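Local coordinates for protein bacillaene synthase decarboxylase PksI (Bacillus subtilis, PDB 4Q1K) that decarboxylates a carrier-tethered 3-methylglutaconyl group to a 3-methylcrotonyl moiety during synthesis of the antibiotic bacillaene, at residues Val24-Glu29 / Lys38-Thr43; Asp78-Ser83 / Gln121-Gly126; Pro115-Met120 / Ala135-Leu140; Leu140-Val145 / Val198-Glu203. The protein carries 1 engineered substitution. All coordinates share one frame; numbering follows the deposited sequence.

Contact 1 (Val24-Glu29 / Lys38-Thr43); sequences VVELIE and KMQDRT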
loop_
_atom_site.group_PDB
_atom_site.type_symbol
_atom_site.label_atom_id
_atom_site.label_comp_id
_atom_site.label_asym_id
_atom_site.label_seq_id
_atom_site.Cartn_x
_atom_site.Cartn_y
_atom_site.Cartn_z
ATOM N N VAL B 24 -15.993 23.429 24.016
ATOM C CA VAL B 24 -14.630 23.195 23.547
ATOM C C VAL B 24 -14.694 22.574 22.147
ATOM O O VAL B 24 -13.661 22.299 21.574
ATOM C CB VAL B 24 -13.723 22.408 24.540
ATOM C CG1 VAL B 24 -13.526 23.231 25.852
ATOM C CG2 VAL B 24 -14.229 20.982 24.785
ATOM N N VAL B 25 -15.911 22.396 21.610
ATOM C CA VAL B 25 -16.079 22.086 20.148
ATOM C C VAL B 25 -16.967 23.177 19.557
ATOM O O VAL B 25 -18.025 23.495 20.116
ATOM C CB VAL B 25 -16.592 20.674 19.854
ATOM C CG1 VAL B 25 -17.065 20.482 18.414
ATOM C CG2 VAL B 25 -15.616 19.578 20.267
ATOM N N GLU B 26 -16.572 23.766 18.424
ATOM C CA GLU B 26 -17.446 24.770 17.756
ATOM C C GLU B 26 -17.953 24.099 16.457
ATOM O O GLU B 26 -17.107 23.542 15.676
ATOM C CB GLU B 26 -16.624 26.010 17.415
ATOM C CG GLU B 26 -17.369 27.189 16.737
ATOM C CD GLU B 26 -16.389 28.135 15.987
ATOM O OE1 GLU B 26 -15.625 27.677 15.073
ATOM O OE2 GLU B 26 -16.369 29.351 16.282
ATOM N N LEU B 27 -19.278 24.093 16.206
ATOM C CA LEU B 27 -19.801 23.688 14.874
ATOM C C LEU B 27 -20.110 24.909 14.070
ATOM O O LEU B 27 -20.850 25.804 14.545
ATOM C CB LEU B 27 -21.144 22.949 14.948
ATOM C CG LEU B 27 -21.244 21.630 15.634
ATOM C CD1 LEU B 27 -22.675 21.078 15.730
ATOM C CD2 LEU B 27 -20.295 20.677 14.989
ATOM N N ILE B 28 -19.623 24.940 12.835
ATOM C CA ILE B 28 -19.977 25.972 11.899
ATOM C C ILE B 28 -20.511 25.300 10.631
ATOM O O ILE B 28 -19.826 24.485 10.027
ATOM C CB ILE B 28 -18.759 26.846 11.502
ATOM C CG1 ILE B 28 -18.206 27.631 12.676
ATOM C CG2 ILE B 28 -19.218 27.869 10.463
ATOM C CD1 ILE B 28 -17.066 28.573 12.269
ATOM N N GLU B 29 -21.714 25.677 10.197
ATOM C CA GLU B 29 -22.187 25.330 8.872
ATOM C C GLU B 29 -21.501 26.306 7.912
ATOM O O GLU B 29 -21.804 27.482 7.873
ATOM C CB GLU B 29 -23.733 25.443 8.869
ATOM C CG GLU B 29 -24.454 25.026 7.614
ATOM C CD GLU B 29 -25.990 24.859 7.831
ATOM O OE1 GLU B 29 -26.398 24.112 8.771
ATOM O OE2 GLU B 29 -26.759 25.484 7.026
ATOM N N LYS B 38 -14.824 22.023 14.874
ATOM C CA LYS B 38 -13.526 22.563 15.265
ATOM C C LYS B 38 -13.288 22.244 16.745
ATOM O O LYS B 38 -13.974 22.791 17.634
ATOM C CB LYS B 38 -13.545 24.070 15.137
ATOM C CG LYS B 38 -12.200 24.660 15.591
ATOM C CD LYS B 38 -12.187 26.151 15.286
ATOM C CE LYS B 38 -10.956 26.868 15.842
ATOM N NZ LYS B 38 -11.192 28.260 15.381
ATOM N N MET B 39 -12.230 21.499 17.009
ATOM C CA MET B 39 -11.819 21.156 18.394
ATOM C C MET B 39 -10.989 22.335 18.927
ATOM O O MET B 39 -9.972 22.730 18.303
ATOM C CB MET B 39 -10.905 19.920 18.319
ATOM C CG MET B 39 -11.733 18.751 17.810
ATOM S SD MET B 39 -10.813 17.212 17.781
ATOM C CE MET B 39 -9.742 17.523 16.333
ATOM N N GLN B 40 -11.373 22.846 20.089
ATOM C CA GLN B 40 -10.730 24.013 20.669
ATOM C C GLN B 40 -10.784 23.973 22.203
ATOM O O GLN B 40 -11.211 24.943 22.867
ATOM C CB GLN B 40 -11.288 25.316 20.089
ATOM C CG GLN B 40 -12.813 25.413 20.207
ATOM C CD GLN B 40 -13.413 26.748 19.731
ATOM O OE1 GLN B 40 -14.516 27.116 20.164
ATOM N NE2 GLN B 40 -12.696 27.476 18.881
ATOM N N ASP B 41 -10.321 22.847 22.750
ATOM C CA ASP B 41 -9.933 22.746 24.173
ATOM C C ASP B 41 -8.511 23.274 24.350
ATOM O O ASP B 41 -7.551 22.512 24.300
ATOM C CB ASP B 41 -10.095 21.327 24.680
ATOM C CG ASP B 41 -10.035 21.269 26.213
ATOM O OD1 ASP B 41 -9.332 22.117 26.791
ATOM O OD2 ASP B 41 -10.645 20.351 26.763
ATOM N N ARG B 42 -8.398 24.593 24.468
ATOM C CA ARG B 42 -7.112 25.269 24.550
ATOM C C ARG B 42 -6.358 24.928 25.844
ATOM O O ARG B 42 -5.169 24.741 25.781
ATOM C CB ARG B 42 -7.263 26.788 24.376
ATOM C CG ARG B 42 -7.993 27.160 23.099
ATOM C CD ARG B 42 -8.009 28.652 22.801
ATOM N NE ARG B 42 -8.930 28.744 21.672
ATOM C CZ ARG B 42 -8.627 29.113 20.445
ATOM N NH1 ARG B 42 -7.393 29.547 20.150
ATOM N NH2 ARG B 42 -9.607 29.080 19.532
ATOM N N THR B 43 -7.088 24.762 26.956
ATOM C CA THR B 43 -6.528 24.316 28.229
ATOM C C THR B 43 -5.780 23.010 28.050
ATOM O O THR B 43 -4.654 22.891 28.532
ATOM C CB THR B 43 -7.600 24.032 29.276
ATOM O OG1 THR B 43 -8.305 25.224 29.467
ATOM C CG2 THR B 43 -6.961 23.647 30.635
HETATM O O HOH W 1 -13.721 29.400 13.567
#

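Contact 2 (Asp78-Ser83 / Gln121-Gly126); sequences DNYFAS and QGHGIG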
loop_
_atom_site.group_PDB
_atom_site.type_symbol
_atom_site.label_atom_id
_atom_site.label_comp_id
_atom_site.label_asym_id
_atom_site.label_seq_id
_atom_site.Cartn_x
_atom_site.Cartn_y
_atom_site.Cartn_z
ATOM N N ASP B 78 -5.212 26.659 15.965
ATOM C CA ASP B 78 -3.790 27.112 15.977
ATOM C C ASP B 78 -2.888 25.956 15.577
ATOM O O ASP B 78 -3.065 25.375 14.500
ATOM C CB ASP B 78 -3.408 27.665 17.373
ATOM C CG ASP B 78 -4.108 29.015 17.666
ATOM O OD1 ASP B 78 -4.725 29.599 16.729
ATOM O OD2 ASP B 78 -4.055 29.451 18.829
ATOM N N ASN B 79 -1.941 25.593 16.436
ATOM C CA ASN B 79 -1.002 24.521 16.143
ATOM C C ASN B 79 -1.347 23.073 16.585
ATOM O O ASN B 79 -0.485 22.195 16.559
ATOM C CB ASN B 79 0.422 24.951 16.641
ATOM C CG ASN B 79 0.444 25.205 18.139
ATOM O OD1 ASN B 79 -0.614 25.545 18.750
ATOM N ND2 ASN B 79 1.610 25.017 18.772
ATOM N N TYR B 80 -2.583 22.772 17.015
ATOM C CA TYR B 80 -2.941 21.449 17.540
ATOM C C TYR B 80 -4.149 20.912 16.759
ATOM O O TYR B 80 -5.199 21.556 16.705
ATOM C CB TYR B 80 -3.399 21.595 19.028
ATOM C CG TYR B 80 -2.112 21.616 19.905
ATOM C CD1 TYR B 80 -1.461 20.419 20.185
ATOM C CD2 TYR B 80 -1.491 22.807 20.249
ATOM C CE1 TYR B 80 -0.258 20.395 20.894
ATOM C CE2 TYR B 80 -0.284 22.810 20.986
ATOM C CZ TYR B 80 0.309 21.597 21.292
ATOM O OH TYR B 80 1.511 21.476 21.984
ATOM N N PHE B 81 -3.999 19.752 16.217
ATOM C CA PHE B 81 -5.185 19.055 15.730
ATOM C C PHE B 81 -5.822 18.325 16.978
ATOM O O PHE B 81 -6.919 18.624 17.420
ATOM C CB PHE B 81 -4.800 17.978 14.655
ATOM C CG PHE B 81 -5.969 17.116 14.224
ATOM C CD1 PHE B 81 -7.042 17.706 13.474
ATOM C CD2 PHE B 81 -6.037 15.749 14.587
ATOM C CE1 PHE B 81 -8.142 16.903 13.051
ATOM C CE2 PHE B 81 -7.129 14.947 14.216
ATOM C CZ PHE B 81 -8.168 15.532 13.448
ATOM N N ALA B 82 -5.087 17.372 17.550
ATOM C CA ALA B 82 -5.633 16.563 18.651
ATOM C C ALA B 82 -4.435 15.882 19.294
ATOM O O ALA B 82 -3.566 15.340 18.614
ATOM C CB ALA B 82 -6.733 15.548 18.230
ATOM N N SER B 83 -4.403 15.854 20.628
ATOM C CA SER B 83 -3.159 15.469 21.325
ATOM C C SER B 83 -3.340 14.137 22.053
ATOM O O SER B 83 -2.444 13.718 22.773
ATOM C CB SER B 83 -2.907 16.546 22.432
ATOM O OG SER B 83 -2.336 17.648 21.822
ATOM N N GLN B 121 -4.333 20.461 10.759
ATOM C CA GLN B 121 -3.495 21.662 10.509
ATOM C C GLN B 121 -2.379 21.769 11.593
ATOM O O GLN B 121 -1.388 22.501 11.405
ATOM C CB GLN B 121 -4.356 22.938 10.473
ATOM C CG GLN B 121 -4.573 23.671 11.807
ATOM C CD GLN B 121 -5.206 22.820 12.936
ATOM O OE1 GLN B 121 -5.876 21.786 12.716
ATOM N NE2 GLN B 121 -4.942 23.242 14.159
ATOM N N GLY B 122 -2.611 21.114 12.713
ATOM C CA GLY B 122 -1.655 21.087 13.847
ATOM C C GLY B 122 -1.250 19.690 14.247
ATOM O O GLY B 122 -1.510 18.704 13.522
ATOM N N HIS B 123 -0.569 19.594 15.382
ATOM C CA HIS B 123 -0.018 18.289 15.781
ATOM C C HIS B 123 -1.095 17.231 16.053
ATOM O O HIS B 123 -2.198 17.570 16.540
ATOM C CB HIS B 123 0.810 18.445 17.038
ATOM C CG HIS B 123 1.824 19.539 16.904
ATOM N ND1 HIS B 123 1.800 20.691 17.690
ATOM C CD2 HIS B 123 2.829 19.695 16.017
ATOM C CE1 HIS B 123 2.805 21.475 17.327
ATOM N NE2 HIS B 123 3.442 20.888 16.318
ATOM N N GLY B 124 -0.755 15.982 15.748
ATOM C CA GLY B 124 -1.678 14.903 15.916
ATOM C C GLY B 124 -0.881 13.842 16.691
ATOM O O GLY B 124 0.092 13.240 16.163
ATOM N N ILE B 125 -1.278 13.618 17.937
ATOM C CA ILE B 125 -0.480 12.828 18.873
ATOM C C ILE B 125 -1.366 11.668 19.433
ATOM O O ILE B 125 -2.471 11.907 19.922
ATOM C CB ILE B 125 -0.024 13.706 20.077
ATOM C CG1 ILE B 125 0.784 14.904 19.542
ATOM C CG2 ILE B 125 0.763 12.866 21.120
ATOM C CD1 ILE B 125 0.928 16.020 20.536
ATOM N N GLY B 126 -0.856 10.439 19.315
ATOM C CA GLY B 126 -1.418 9.263 19.889
ATOM C C GLY B 126 -2.820 9.060 19.415
ATOM O O GLY B 126 -3.089 9.022 18.234
#

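Contact 3 (Pro115-Met120 / Ala135-Leu140); sequences PVIAAM and ADIVIL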
loop_
_atom_site.group_PDB
_atom_site.type_symbol
_atom_site.label_atom_id
_atom_site.label_comp_id
_atom_site.label_asym_id
_atom_site.label_seq_id
_atom_site.Cartn_x
_atom_site.Cartn_y
_atom_site.Cartn_z
ATOM N N PRO B 115 -18.883 11.617 4.181
ATOM C CA PRO B 115 -17.424 11.717 4.157
ATOM C C PRO B 115 -16.936 12.742 5.177
ATOM O O PRO B 115 -17.555 13.825 5.361
ATOM C CB PRO B 115 -17.162 12.283 2.735
ATOM C CG PRO B 115 -18.230 11.675 1.904
ATOM C CD PRO B 115 -19.461 11.737 2.798
ATOM N N VAL B 116 -15.878 12.364 5.883
ATOM C CA VAL B 116 -15.277 13.291 6.859
ATOM C C VAL B 116 -13.821 13.590 6.338
ATOM O O VAL B 116 -13.099 12.655 5.931
ATOM C CB VAL B 116 -15.136 12.602 8.212
ATOM C CG1 VAL B 116 -14.438 13.491 9.238
ATOM C CG2 VAL B 116 -16.576 12.164 8.678
ATOM N N ILE B 117 -13.454 14.868 6.369
ATOM C CA ILE B 117 -12.076 15.306 6.054
ATOM C C ILE B 117 -11.429 15.678 7.389
ATOM O O ILE B 117 -11.883 16.614 8.063
ATOM C CB ILE B 117 -12.124 16.547 5.156
ATOM C CG1 ILE B 117 -12.873 16.173 3.856
ATOM C CG2 ILE B 117 -10.686 17.174 4.936
ATOM C CD1 ILE B 117 -13.420 17.433 3.176
ATOM N N ALA B 118 -10.377 14.972 7.747
ATOM C CA ALA B 118 -9.571 15.343 8.944
ATOM C C ALA B 118 -8.512 16.363 8.473
ATOM O O ALA B 118 -7.504 15.998 7.783
ATOM C CB ALA B 118 -8.819 14.119 9.464
ATOM N N ALA B 119 -8.806 17.631 8.726
ATOM C CA ALA B 119 -7.882 18.732 8.331
ATOM C C ALA B 119 -6.918 18.901 9.550
ATOM O O ALA B 119 -7.201 19.699 10.486
ATOM C CB ALA B 119 -8.719 20.001 8.076
ATOM N N MET B 120 -5.819 18.186 9.525
ATOM C CA MET B 120 -4.888 18.120 10.694
ATOM C C MET B 120 -3.887 19.228 10.473
ATOM O O MET B 120 -2.712 18.991 10.013
ATOM C CB MET B 120 -4.223 16.730 10.735
ATOM C CG MET B 120 -5.250 15.599 10.829
ATOM S SD MET B 120 -4.293 14.084 11.330
ATOM C CE MET B 120 -5.492 12.889 11.141
ATOM N N ALA B 135 -10.821 9.169 9.381
ATOM C CA ALA B 135 -11.582 10.029 8.390
ATOM C C ALA B 135 -11.280 9.543 6.964
ATOM O O ALA B 135 -10.361 8.776 6.716
ATOM C CB ALA B 135 -11.131 11.488 8.522
ATOM N N ASP B 136 -12.205 9.846 6.018
ATOM C CA ASP B 136 -12.145 9.246 4.680
ATOM C C ASP B 136 -11.051 9.980 3.902
ATOM O O ASP B 136 -10.439 9.416 3.024
ATOM C CB ASP B 136 -13.495 9.589 4.015
ATOM C CG ASP B 136 -14.649 8.977 4.820
ATOM O OD1 ASP B 136 -14.703 7.697 4.877
ATOM O OD2 ASP B 136 -15.303 9.704 5.595
ATOM N N ILE B 137 -10.822 11.245 4.264
ATOM C CA ILE B 137 -9.753 12.057 3.606
ATOM C C ILE B 137 -8.893 12.673 4.668
ATOM O O ILE B 137 -9.467 13.293 5.624
ATOM C CB ILE B 137 -10.335 13.156 2.725
ATOM C CG1 ILE B 137 -10.971 12.452 1.515
ATOM C CG2 ILE B 137 -9.161 13.993 2.131
ATOM C CD1 ILE B 137 -11.955 13.324 0.748
ATOM N N VAL B 138 -7.587 12.448 4.636
ATOM C CA VAL B 138 -6.747 13.045 5.754
ATOM C C VAL B 138 -5.817 14.093 5.157
ATOM O O VAL B 138 -5.199 13.793 4.170
ATOM C CB VAL B 138 -5.901 11.929 6.402
ATOM C CG1 VAL B 138 -4.876 12.575 7.415
ATOM C CG2 VAL B 138 -6.861 10.873 7.084
ATOM N N ILE B 139 -5.641 15.263 5.750
ATOM C CA ILE B 139 -4.653 16.231 5.183
ATOM C C ILE B 139 -3.702 16.576 6.316
ATOM O O ILE B 139 -4.171 16.872 7.395
ATOM C CB ILE B 139 -5.400 17.561 4.823
ATOM C CG1 ILE B 139 -6.500 17.282 3.767
ATOM C CG2 ILE B 139 -4.384 18.575 4.229
ATOM C CD1 ILE B 139 -7.603 18.394 3.803
ATOM N N LEU B 140 -2.399 16.544 6.115
ATOM C CA LEU B 140 -1.477 16.888 7.157
ATOM C C LEU B 140 -0.823 18.258 6.902
ATOM O O LEU B 140 -0.811 18.718 5.764
ATOM C CB LEU B 140 -0.317 15.873 7.217
ATOM C CG LEU B 140 -0.702 14.382 7.304
ATOM C CD1 LEU B 140 0.632 13.570 7.343
ATOM C CD2 LEU B 140 -1.589 14.116 8.517
#

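Contact 4 (Leu140-Val145 / Val198-Glu203); sequences LSRESV and VLPRAE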
loop_
_atom_site.group_PDB
_atom_site.type_symbol
_atom_site.label_atom_id
_atom_site.label_comp_id
_atom_site.label_asym_id
_atom_site.label_seq_id
_atom_site.Cartn_x
_atom_site.Cartn_y
_atom_site.Cartn_z
ATOM N N LEU B 140 -2.399 16.544 6.115
ATOM C CA LEU B 140 -1.477 16.888 7.157
ATOM C C LEU B 140 -0.823 18.258 6.902
ATOM O O LEU B 140 -0.811 18.718 5.764
ATOM C CB LEU B 140 -0.317 15.873 7.217
ATOM C CG LEU B 140 -0.702 14.382 7.304
ATOM C CD1 LEU B 140 0.632 13.570 7.343
ATOM C CD2 LEU B 140 -1.589 14.116 8.517
ATOM N N SER B 141 -0.265 18.838 7.978
ATOM C CA SER B 141 0.530 20.045 7.875
ATOM C C SER B 141 2.031 19.683 7.858
ATOM O O SER B 141 2.544 18.842 8.607
ATOM C CB SER B 141 0.269 20.904 9.122
ATOM O OG SER B 141 1.472 21.601 9.503
ATOM N N ARG B 142 2.764 20.330 6.954
ATOM C CA ARG B 142 4.135 20.001 6.802
ATOM C C ARG B 142 4.972 20.177 8.087
ATOM O O ARG B 142 5.938 19.403 8.343
ATOM C CB ARG B 142 4.663 20.999 5.701
ATOM C CG ARG B 142 5.980 20.544 5.097
ATOM C CD ARG B 142 6.438 21.410 3.878
ATOM N NE ARG B 142 5.528 21.409 2.707
ATOM C CZ ARG B 142 5.601 22.350 1.754
ATOM N NH1 ARG B 142 6.497 23.329 1.847
ATOM N NH2 ARG B 142 4.813 22.315 0.696
ATOM N N GLU B 143 4.650 21.252 8.857
ATOM C CA GLU B 143 5.497 21.645 9.977
ATOM C C GLU B 143 4.973 21.086 11.330
ATOM O O GLU B 143 5.664 21.168 12.340
ATOM C CB GLU B 143 5.703 23.194 9.989
ATOM C CG GLU B 143 4.459 24.019 10.274
ATOM C CD GLU B 143 3.720 24.422 8.985
ATOM O OE1 GLU B 143 3.144 23.492 8.272
ATOM O OE2 GLU B 143 3.714 25.632 8.646
ATOM N N SER B 144 3.838 20.383 11.294
ATOM C CA SER B 144 3.306 19.751 12.524
ATOM C C SER B 144 3.907 18.391 12.776
ATOM O O SER B 144 4.394 17.713 11.792
ATOM C CB SER B 144 1.805 19.607 12.366
ATOM O OG SER B 144 1.261 20.982 12.353
ATOM N N VAL B 145 3.778 17.923 14.018
ATOM C CA VAL B 145 4.284 16.602 14.449
ATOM C C VAL B 145 3.180 15.566 14.546
ATOM O O VAL B 145 2.098 15.876 15.010
ATOM C CB VAL B 145 5.048 16.745 15.753
ATOM C CG1 VAL B 145 5.444 15.377 16.261
ATOM C CG2 VAL B 145 6.327 17.526 15.440
ATOM N N VAL B 198 -0.130 16.790 1.905
ATOM C CA VAL B 198 0.590 17.481 2.976
ATOM C C VAL B 198 0.794 18.951 2.534
ATOM O O VAL B 198 1.346 19.178 1.430
ATOM C CB VAL B 198 1.936 16.813 3.253
ATOM C CG1 VAL B 198 2.621 17.545 4.409
ATOM C CG2 VAL B 198 1.680 15.305 3.654
ATOM N N LEU B 199 0.462 19.923 3.399
ATOM C CA LEU B 199 0.515 21.354 3.010
ATOM C C LEU B 199 1.063 22.163 4.167
ATOM O O LEU B 199 0.994 21.709 5.320
ATOM C CB LEU B 199 -0.949 21.898 2.785
ATOM C CG LEU B 199 -1.630 21.261 1.557
ATOM C CD1 LEU B 199 -3.088 21.728 1.543
ATOM C CD2 LEU B 199 -0.939 21.913 0.364
ATOM N N PRO B 200 1.590 23.383 3.877
ATOM C CA PRO B 200 1.863 24.349 4.928
ATOM C C PRO B 200 0.620 24.456 5.850
ATOM O O PRO B 200 -0.501 24.474 5.336
ATOM C CB PRO B 200 2.095 25.640 4.120
ATOM C CG PRO B 200 2.690 25.097 2.836
ATOM C CD PRO B 200 1.720 23.972 2.525
ATOM N N ARG B 201 0.826 24.461 7.154
ATOM C CA ARG B 201 -0.285 24.656 8.082
ATOM C C ARG B 201 -1.281 25.732 7.629
ATOM O O ARG B 201 -2.493 25.497 7.749
ATOM C CB ARG B 201 0.195 24.914 9.498
ATOM C CG ARG B 201 -0.867 25.402 10.491
ATOM C CD ARG B 201 -0.247 25.735 11.864
ATOM N NE ARG B 201 0.403 24.550 12.411
ATOM C CZ ARG B 201 1.507 24.558 13.170
ATOM N NH1 ARG B 201 2.100 25.700 13.490
ATOM N NH2 ARG B 201 2.022 23.419 13.597
ATOM N N ALA B 202 -0.801 26.895 7.173
ATOM C CA ALA B 202 -1.740 28.032 6.834
ATOM C C ALA B 202 -2.659 27.688 5.664
ATOM O O ALA B 202 -3.551 28.465 5.364
ATOM C CB ALA B 202 -0.922 29.320 6.458
ATOM N N GLU B 203 -2.380 26.601 4.916
ATOM C CA GLU B 203 -3.160 26.266 3.733
ATOM C C GLU B 203 -4.129 25.066 4.017
ATOM O O GLU B 203 -4.969 24.751 3.183
ATOM C CB GLU B 203 -2.204 25.896 2.596
ATOM C CG GLU B 203 -1.511 27.162 2.098
ATOM C CD GLU B 203 -0.389 26.828 1.119
ATOM O OE1 GLU B 203 -0.518 25.871 0.321
ATOM O OE2 GLU B 203 0.649 27.510 1.175
HETATM O O HOH W 2 2.099 27.452 7.366
#

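Contact 1 (Val24-Glu29 / Lys38-Thr43)
Val24-Glu29 and Lys38-Thr43 pair antiparallel, Glu26 opposite Lys38 in a hydrogen-bonded pair and Val25 opposite Met39 in a non-hydrogen-bonded one. Glu26 N donates to Lys38 O and Lys38 N returns a nearly straight bond to Glu26 O (2.9 Å, 173°); past the paired strands, Gln40 N still reaches Val24 O at 2.8 Å. Glu26 and Lys38 share one face of the sheet. Their chains leave with CG anti to the backbone N (chi1 -179° and 178°), and Glu26 OE1 settles over the aliphatic part of the lysine, 3.8 Å from Lys38 CD. The charged ends stay 4.5 Å apart, OE1 to NZ, and a water spans them, donating to Glu26 OE1 and weakly accepting from Lys38 NZ. These are the two arms of the beta hairpin 25-31/34-39, which forms one margin of the main sheet of this crotonase-like fold. Val25 and Met39 take the other face, where Val25 packs on Leu52 of helix 50-65. Gln40 brings its OE1 to 3.6 Å from Glu26 CB. At the far end Val24 and Asp41 lie side by side, their CB atoms 3.8 Å apart, while Asp41 OD2 is hydrogen-bonded to Ser49 OG.

Contact 2 (Asp78-Ser83 / Gln121-Gly126)
This is a short parallel beta pairing, interrupted by a bulge, between the loop that follows strand 71-75 and the strand 123-125, with Tyr80 beside His123 and Ala82 beside Gly124. At the bulge His123 O accepts twice, from Phe81 N at 2.8 Å along a bent path (138°) and from Ala82 N at 3.1 Å. Asn79 O takes His123 N, and Ala82 O takes Ile125 N. Gly122 packs closely on the Asn79-Tyr80 peptide, its CA 3.2 Å from Asn79 O. In the crotonase-like fold this pairing ties the loop before helix 87-94 to the small sheet 123-125/145-147/183-185, and Gly126 is the N-cap of the helix that follows. The edge of the His123 ring meets the face of Tyr80 in a T-shaped stack, centroids 5.2 Å apart and planes at 74°, with ND1 lying over the rim of the phenol ring. Gln121, bent at chi2 (-57°), folds its amide back toward the loop: NE2 donates to Asp78 O at 2.9 Å and to Tyr80 O at 3.1 Å, both from above the carbonyl planes. Its OE1 is taken by Gly76 N. Ile125 CD1 rests against Ser83 OG, whose polar partner is Lys45 O.

Contact 3 (Pro115-Met120 / Ala135-Leu140)
Strands 116-120 and 137-140 run parallel, their axes 4.7 Å apart at closest approach and inclined by 10°, with Ile117 beside Ile137, Ala118 beside Val138 and Ala119 beside Ile139. Ala118 uses both its backbone groups, donating from N to Ile137 O and accepting at O from Ile139 N, each at 2.9 Å; Met120 N continues the pattern to Ile139 O. At the start Val116 O receives two donors, Ile137 N and Asp136 N, the latter along a bent path (131°). The isoleucines occupy the face covered by helix 201-215. Ile117 and Ile137 point the same way side by side, and Ile139 crosses obliquely to set its CD1 3.5 Å from Ile117 CG2. On the other face Ala118 CB meets Ala135 CB at 3.6 Å. Met120, extended beyond CG (chi2 -165°), lies along this face with SD 3.9 Å from Leu140 CD2 and CE 3.8 Å from Val138 CG1. The strands are neighbours in the central sheet of the crotonase-like fold, and Leu179 of a second subunit packs on Pro115 and Asp136. Asp136 OD2 accepts Val116 N at 2.7 Å through its anti lone pair and also forms a salt bridge with Lys227. The buried carboxylate thus fixes the strand's first N-H and ties it to helix 220-252; the lysine's charge would favour its ionised form.

Contact 4 (Leu140-Val145 / Val198-Glu203)
Glu143 folds back through chi1 67° and chi2 -92°, which turns its carboxylate toward Arg201, while Arg201, bent at chi3, brings its guanidinium round to Ser144. Glu143 OE1 accepts Arg201 N at 2.7 Å from its syn side, 34° out of the carboxylate plane, and Ser141 OG at 2.8 Å, both donors coming from the same face. The Glu143 CG methylene lies over the centre of the Arg201 guanidinium, and Arg201 NH2 donates to Ser144 OG at 2.8 Å, near the guanidinium plane; Arg201 NE is bonded to Gln121 O. A water donates to Glu143 OE2 and accepts from Ala202 N. Next to these groups two parallel strands end: Leu199 N bonds to Leu140 O at 2.9 Å, and Arg142 N to Leu199 O at 2.8 Å. Strand 197-199 is the outer strand of the main sheet here and leads through Pro200 into helix 201-215. Val198 CG1 packs against Arg142 CA at 3.7 Å, and the Pro200 ring lies over one face of the Arg142 guanidinium, toward its rim. A carboxylate that takes Arg201 N directly and Ala202 N through water serves amides near the start of helix 201-215, where its negative charge would suit the positive end of the helix dipole.

Contacts 1, 3 and 4 follow one another across the same main sheet: contact 1 at its hairpin margin, contact 3 at strands 116-120 and 137-141, and contact 4 at the opposite margin. The centres of contacts 1 and 4 are about 19 Å apart. Contact 3 shares Leu140 with contact 4. Contact 2 touches all three: Phe81 CD1 packs 3.5 Å from Met120 CA of contact 3, Phe81 O lies 3.2 Å from Met39 CE of contact 1, and Gly124 N probably bonds to Val145 O of contact 4 at 2.9 Å. Contacts 2 and 4 have centres about 10 Å apart. All four lie away from the active-site His249.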